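Local coordinates for protein deoxyribose-phosphate aldolase (Toxoplasma gondii, PDB 4EIV) that belongs to the class I aldolase family and folds as a single-domain TIM barrel, eight parallel strands ringed by helices, at residues Ile168-Glu177 with Thr198-Tyr209. Residues are numbered along the deposited sequence; the frame is centred on the assembly and turned at random.
Sequences ISRAAVAALE and TVHLISIALREY
Ser169 meets Leu201 where Ile168-Glu177 packs against Thr198-Tyr209, adjacent outer helices of a TIM barrel running broadly the same way; the axes of the two segments approach to 9.1 Å and their N-to-C directions differ by 39°. Helix 165-178 follows strand 152-156 and helix 196-210 follows strand 182-184, neighbours in the parallel barrel, so the helices lie side by side on its outer layer. Small residues set the spacing in the middle, where Ala172 CB lies 3.9 Å from Ala205 CB and Val173 CG2 adds a looser touch on the same methyl. Toward the N-terminal ends, Ile168 reaches across Thr198 at about a right angle, its CD1 coming 3.6 Å from Thr198 CG2, while its CB and CG2 branch rest against Leu201 and Ile202.

Beside this apolar seam a water joins the helices, 2.7 Å from Ser169 OG and giving a hydrogen bond to Leu201 O. Ser169 OG, set beside its own backbone N (chi1 -62°), also bonds back to Gly165 O and lies against both methyls of Leu201.

At the far end the side chains of Leu176 and Tyr209 run alongside one another, pointing opposite ways. Leu176 CB sits almost centrally over one face of the phenol, 3.7 Å from its centroid, a CH-pi contact, while Leu176 CD1 reaches Tyr209 CB at 3.6 Å. Tyr209 CG stands anti to the backbone N (chi1 -175°), which sends the ring onward along the helix direction and lays its face on Leu176 CB. Arg230 bonds to both Tyr209 OH and Leu176 O, tying the phenol and the helix backbone to one guanidinium. Leu183 of strand 182-184 lies beneath Ala172, Leu176 and Ile202. The direct grip between the helices is thus mainly apolar, with polar links through the water and Arg230 toward its two ends.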
ATOM      1  N   ILE A 168     -22.115 -11.331  16.161  1.00 30.84           N
ATOM      2  CA  ILE A 168     -21.066 -10.491  15.589  1.00 31.51           C
ATOM      3  C   ILE A 168     -21.505 -10.025  14.209  1.00 30.31           C
ATOM      4  O   ILE A 168     -21.412  -8.839  13.865  1.00 29.30           O
ATOM      5  CB  ILE A 168     -19.745 -11.274  15.459  1.00 33.42           C
ATOM      6  CG1 ILE A 168     -19.271 -11.738  16.846  1.00 36.48           C
ATOM      7  CG2 ILE A 168     -18.689 -10.419  14.761  1.00 34.93           C
ATOM      8  CD1 ILE A 168     -18.130 -12.739  16.816  1.00 39.89           C
ATOM      9  N   SER A 169     -21.994 -10.963  13.405  1.00 30.58           N
ATOM     10  CA  SER A 169     -22.421 -10.619  12.063  1.00 30.10           C
ATOM     11  C   SER A 169     -23.557  -9.619  12.091  1.00 29.37           C
ATOM     12  O   SER A 169     -23.548  -8.642  11.337  1.00 29.24           O
ATOM     13  CB  SER A 169     -22.843 -11.874  11.296  1.00 31.33           C
ATOM     14  OG  SER A 169     -21.751 -12.770  11.159  1.00 32.98           O
ATOM     15  N   ARG A 170     -24.552  -9.850  12.952  1.00 28.59           N
ATOM     16  CA  ARG A 170     -25.689  -8.922  13.014  1.00 29.12           C
ATOM     17  C   ARG A 170     -25.309  -7.550  13.568  1.00 27.34           C
ATOM     18  O   ARG A 170     -25.838  -6.532  13.123  1.00 26.55           O
ATOM     19  CB  ARG A 170     -26.833  -9.520  13.817  1.00 30.89           C
ATOM     20  CG  ARG A 170     -27.496 -10.659  13.076  1.00 35.92           C
ATOM     21  CD  ARG A 170     -28.581 -11.299  13.892  1.00 42.91           C
ATOM     22  NE  ARG A 170     -29.327 -12.262  13.087  1.00 47.96           N
ATOM     23  CZ  ARG A 170     -30.426 -11.987  12.383  1.00 50.98           C
ATOM     24  NH1 ARG A 170     -30.957 -10.762  12.377  1.00 51.41           N
ATOM     25  NH2 ARG A 170     -30.997 -12.953  11.672  1.00 53.13           N
ATOM     26  N   ALA A 171     -24.404  -7.503  14.529  1.00 26.77           N
ATOM     27  CA  ALA A 171     -23.941  -6.219  15.068  1.00 26.20           C
ATOM     28  C   ALA A 171     -23.216  -5.434  13.959  1.00 25.12           C
ATOM     29  O   ALA A 171     -23.428  -4.234  13.802  1.00 25.27           O
ATOM     30  CB  ALA A 171     -23.020  -6.450  16.250  1.00 25.87           C
ATOM     31  N   ALA A 172     -22.385  -6.132  13.177  1.00 25.10           N
ATOM     32  CA  ALA A 172     -21.673  -5.524  12.056  1.00 24.97           C
ATOM     33  C   ALA A 172     -22.646  -4.905  11.056  1.00 25.75           C
ATOM     34  O   ALA A 172     -22.491  -3.751  10.662  1.00 25.83           O
ATOM     35  CB  ALA A 172     -20.777  -6.557  11.380  1.00 25.53           C
ATOM     36  N   VAL A 173     -23.659  -5.681  10.650  1.00 25.77           N
ATOM     37  CA  VAL A 173     -24.628  -5.174   9.667  1.00 26.46           C
ATOM     38  C   VAL A 173     -25.398  -3.993  10.230  1.00 26.48           C
ATOM     39  O   VAL A 173     -25.609  -3.011   9.527  1.00 26.65           O
ATOM     40  CB  VAL A 173     -25.569  -6.293   9.175  1.00 28.37           C
ATOM     41  CG1 VAL A 173     -26.702  -5.729   8.316  1.00 29.92           C
ATOM     42  CG2 VAL A 173     -24.758  -7.375   8.437  1.00 30.59           C
ATOM     43  N   ALA A 174     -25.826  -4.078  11.480  1.00 26.09           N
ATOM     44  CA  ALA A 174     -26.559  -2.962  12.088  1.00 25.70           C
ATOM     45  C   ALA A 174     -25.699  -1.689  12.147  1.00 25.39           C
ATOM     46  O   ALA A 174     -26.185  -0.602  11.911  1.00 25.46           O
ATOM     47  CB  ALA A 174     -27.075  -3.334  13.487  1.00 27.11           C
ATOM     48  N   ALA A 175     -24.418  -1.827  12.433  1.00 24.74           N
ATOM     49  CA  ALA A 175     -23.500  -0.690  12.501  1.00 24.29           C
ATOM     50  C   ALA A 175     -23.327  -0.076  11.114  1.00 25.29           C
ATOM     51  O   ALA A 175     -23.282   1.142  10.985  1.00 25.82           O
ATOM     52  CB  ALA A 175     -22.171  -1.162  13.046  1.00 23.73           C
ATOM     53  N   LEU A 176     -23.229  -0.921  10.086  1.00 24.94           N
ATOM     54  CA  LEU A 176     -23.145  -0.448   8.710  1.00 25.57           C
ATOM     55  C   LEU A 176     -24.416   0.311   8.326  1.00 26.47           C
ATOM     56  O   LEU A 176     -24.358   1.406   7.751  1.00 27.66           O
ATOM     57  CB  LEU A 176     -22.897  -1.596   7.729  1.00 25.80           C
ATOM     58  CG  LEU A 176     -21.537  -2.271   7.905  1.00 26.30           C
ATOM     59  CD1 LEU A 176     -21.501  -3.570   7.101  1.00 27.88           C
ATOM     60  CD2 LEU A 176     -20.370  -1.328   7.514  1.00 28.86           C
ATOM     61  N   GLU A 177     -25.584  -0.272   8.632  1.00 26.75           N
ATOM     62  CA  GLU A 177     -26.859   0.385   8.311  1.00 28.40           C
ATOM     63  C   GLU A 177     -26.998   1.705   9.058  1.00 28.25           C
ATOM     64  O   GLU A 177     -27.611   2.646   8.550  1.00 30.51           O
ATOM     65  CB  GLU A 177     -28.035  -0.547   8.626  1.00 29.39           C
ATOM     66  CG  GLU A 177     -28.081  -1.776   7.726  1.00 31.41           C
ATOM     67  CD  GLU A 177     -29.105  -2.836   8.130  1.00 36.19           C
ATOM     68  OE1 GLU A 177     -29.596  -2.819   9.283  1.00 39.72           O
ATOM     69  OE2 GLU A 177     -29.389  -3.718   7.286  1.00 38.93           O
ATOM     70  N   THR A 198     -13.380 -13.683  14.046  1.00 24.85           N
ATOM     71  CA  THR A 198     -14.167 -12.447  13.984  1.00 24.80           C
ATOM     72  C   THR A 198     -13.809 -11.589  12.785  1.00 24.03           C
ATOM     73  O   THR A 198     -14.679 -10.920  12.217  1.00 24.53           O
ATOM     74  CB  THR A 198     -14.108 -11.634  15.298  1.00 25.18           C
ATOM     75  OG1 THR A 198     -12.791 -11.126  15.563  1.00 27.55           O
ATOM     76  CG2 THR A 198     -14.602 -12.450  16.459  1.00 27.97           C
ATOM     77  N   VAL A 199     -12.538 -11.549  12.402  1.00 23.51           N
ATOM     78  CA  VAL A 199     -12.167 -10.766  11.219  1.00 23.33           C
ATOM     79  C   VAL A 199     -12.839 -11.355   9.964  1.00 23.35           C
ATOM     80  O   VAL A 199     -13.251 -10.614   9.070  1.00 23.66           O
ATOM     81  CB  VAL A 199     -10.622 -10.662  11.071  1.00 23.13           C
ATOM     82  CG1 VAL A 199     -10.220 -10.091   9.689  1.00 25.03           C
ATOM     83  CG2 VAL A 199     -10.049  -9.825  12.198  1.00 24.38           C
ATOM     84  N   HIS A 200     -12.922 -12.676   9.879  1.00 24.76           N
ATOM     85  CA  HIS A 200     -13.595 -13.313   8.751  1.00 25.46           C
ATOM     86  C   HIS A 200     -15.083 -12.915   8.673  1.00 25.94           C
ATOM     87  O   HIS A 200     -15.580 -12.517   7.616  1.00 25.96           O
ATOM     88  CB  HIS A 200     -13.411 -14.841   8.857  1.00 27.13           C
ATOM     89  CG  HIS A 200     -14.082 -15.612   7.770  1.00 29.25           C
ATOM     90  ND1 HIS A 200     -15.104 -16.501   8.006  1.00 35.05           N
ATOM     91  CD2 HIS A 200     -13.909 -15.583   6.430  1.00 31.42           C
ATOM     92  CE1 HIS A 200     -15.500 -17.023   6.861  1.00 35.91           C
ATOM     93  NE2 HIS A 200     -14.791 -16.484   5.888  1.00 35.45           N
ATOM     94  N   LEU A 201     -15.776 -12.953   9.811  1.00 25.22           N
ATOM     95  CA  LEU A 201     -17.179 -12.568   9.842  1.00 26.68           C
ATOM     96  C   LEU A 201     -17.415 -11.120   9.476  1.00 25.51           C
ATOM     97  O   LEU A 201     -18.346 -10.793   8.745  1.00 26.89           O
ATOM     98  CB  LEU A 201     -17.799 -12.885  11.211  1.00 27.73           C
ATOM     99  CG  LEU A 201     -17.941 -14.356  11.570  1.00 30.88           C
ATOM    100  CD1 LEU A 201     -18.705 -14.455  12.880  1.00 34.09           C
ATOM    101  CD2 LEU A 201     -18.662 -15.118  10.459  1.00 33.66           C
ATOM    102  N   ILE A 202     -16.574 -10.244  10.019  1.00 24.90           N
ATOM    103  CA  ILE A 202     -16.683  -8.837   9.714  1.00 25.70           C
ATOM    104  C   ILE A 202     -16.432  -8.583   8.218  1.00 24.61           C
ATOM    105  O   ILE A 202     -17.125  -7.780   7.585  1.00 25.80           O
ATOM    106  CB  ILE A 202     -15.746  -8.017  10.627  1.00 25.29           C
ATOM    107  CG1 ILE A 202     -16.288  -8.082  12.058  1.00 26.40           C
ATOM    108  CG2 ILE A 202     -15.675  -6.560  10.161  1.00 27.14           C
ATOM    109  CD1 ILE A 202     -15.342  -7.550  13.129  1.00 28.25           C
ATOM    110  N   SER A 203     -15.437  -9.257   7.657  1.00 25.63           N
ATOM    111  CA  SER A 203     -15.122  -9.132   6.243  1.00 26.23           C
ATOM    112  C   SER A 203     -16.279  -9.554   5.364  1.00 27.69           C
ATOM    113  O   SER A 203     -16.586  -8.870   4.393  1.00 28.04           O
ATOM    114  CB  SER A 203     -13.879  -9.947   5.902  1.00 26.57           C
ATOM    115  OG  SER A 203     -12.729  -9.421   6.552  1.00 26.94           O
ATOM    116  N   ILE A 204     -16.944 -10.651   5.717  1.00 27.84           N
ATOM    117  CA  ILE A 204     -18.110 -11.102   4.950  1.00 30.77           C
ATOM    118  C   ILE A 204     -19.217 -10.054   5.016  1.00 30.29           C
ATOM    119  O   ILE A 204     -19.839  -9.702   4.004  1.00 32.41           O
ATOM    120  CB  ILE A 204     -18.659 -12.416   5.494  1.00 31.99           C
ATOM    121  CG1 ILE A 204     -17.668 -13.542   5.220  1.00 33.91           C
ATOM    122  CG2 ILE A 204     -20.010 -12.756   4.853  1.00 34.79           C
ATOM    123  CD1 ILE A 204     -18.022 -14.813   5.968  1.00 36.96           C
ATOM    124  N   ALA A 205     -19.482  -9.550   6.218  1.00 30.20           N
ATOM    125  CA  ALA A 205     -20.522  -8.547   6.394  1.00 31.15           C
ATOM    126  C   ALA A 205     -20.277  -7.316   5.538  1.00 31.91           C
ATOM    127  O   ALA A 205     -21.186  -6.793   4.874  1.00 34.01           O
ATOM    128  CB  ALA A 205     -20.646  -8.151   7.865  1.00 30.32           C
ATOM    129  N   LEU A 206     -19.046  -6.831   5.550  1.00 30.83           N
ATOM    130  CA  LEU A 206     -18.714  -5.660   4.759  1.00 33.21           C
ATOM    131  C   LEU A 206     -18.814  -5.940   3.256  1.00 34.34           C
ATOM    132  O   LEU A 206     -19.333  -5.112   2.510  1.00 36.02           O
ATOM    133  CB  LEU A 206     -17.333  -5.163   5.128  1.00 32.58           C
ATOM    134  CG  LEU A 206     -16.869  -3.925   4.388  1.00 37.04           C
ATOM    135  CD1 LEU A 206     -17.882  -2.798   4.462  1.00 39.47           C
ATOM    136  CD2 LEU A 206     -15.537  -3.511   4.952  1.00 39.22           C
ATOM    137  N   ARG A 207     -18.340  -7.105   2.814  1.00 34.08           N
ATOM    138  CA  ARG A 207     -18.400  -7.490   1.397  1.00 36.42           C
ATOM    139  C   ARG A 207     -19.842  -7.488   0.919  1.00 38.14           C
ATOM    140  O   ARG A 207     -20.163  -6.915  -0.122  1.00 39.92           O
ATOM    141  CB  ARG A 207     -17.783  -8.885   1.201  1.00 36.56           C
ATOM    142  CG  ARG A 207     -17.722  -9.345  -0.267  1.00 39.43           C
ATOM    143  CD  ARG A 207     -16.925 -10.645  -0.464  1.00 42.30           C
ATOM    144  NE  ARG A 207     -15.648 -10.589   0.260  1.00 42.62           N
ATOM    145  CZ  ARG A 207     -15.327 -11.285   1.357  1.00 44.16           C
ATOM    146  NH1 ARG A 207     -16.141 -12.203   1.877  1.00 45.09           N
ATOM    147  NH2 ARG A 207     -14.141 -11.094   1.930  1.00 44.45           N
ATOM    148  N   GLU A 208     -20.720  -8.108   1.698  1.00 38.06           N
ATOM    149  CA  GLU A 208     -22.127  -8.200   1.337  1.00 41.09           C
ATOM    150  C   GLU A 208     -22.830  -6.868   1.396  1.00 41.87           C
ATOM    151  O   GLU A 208     -23.704  -6.599   0.589  1.00 44.18           O
ATOM    152  CB  GLU A 208     -22.832  -9.222   2.212  1.00 41.03           C
ATOM    153  CG  GLU A 208     -22.317 -10.608   1.947  1.00 43.80           C
ATOM    154  CD  GLU A 208     -22.936 -11.661   2.829  1.00 47.32           C
ATOM    155  OE1 GLU A 208     -22.667 -12.846   2.558  1.00 49.66           O
ATOM    156  OE2 GLU A 208     -23.676 -11.315   3.777  1.00 50.20           O
ATOM    157  N   TYR A 209     -22.452  -6.029   2.350  1.00 40.44           N
ATOM    158  CA  TYR A 209     -23.046  -4.709   2.462  1.00 42.30           C
ATOM    159  C   TYR A 209     -22.708  -3.863   1.229  1.00 44.83           C
ATOM    160  O   TYR A 209     -23.572  -3.125   0.696  1.00 46.51           O
ATOM    161  CB  TYR A 209     -22.554  -4.030   3.737  1.00 40.50           C
ATOM    162  CG  TYR A 209     -23.223  -2.710   3.954  1.00 39.67           C
ATOM    163  CD1 TYR A 209     -24.518  -2.648   4.449  1.00 41.01           C
ATOM    164  CD2 TYR A 209     -22.577  -1.520   3.644  1.00 39.89           C
ATOM    165  CE1 TYR A 209     -25.149  -1.438   4.643  1.00 41.74           C
ATOM    166  CE2 TYR A 209     -23.195  -0.307   3.833  1.00 41.74           C
ATOM    167  CZ  TYR A 209     -24.485  -0.270   4.335  1.00 42.18           C
ATOM    168  OH  TYR A 209     -25.114   0.928   4.520  1.00 45.94           O
TER
HETATM  169  O   HOH W   1     -20.815 -12.113   8.722  1.00 34.43           O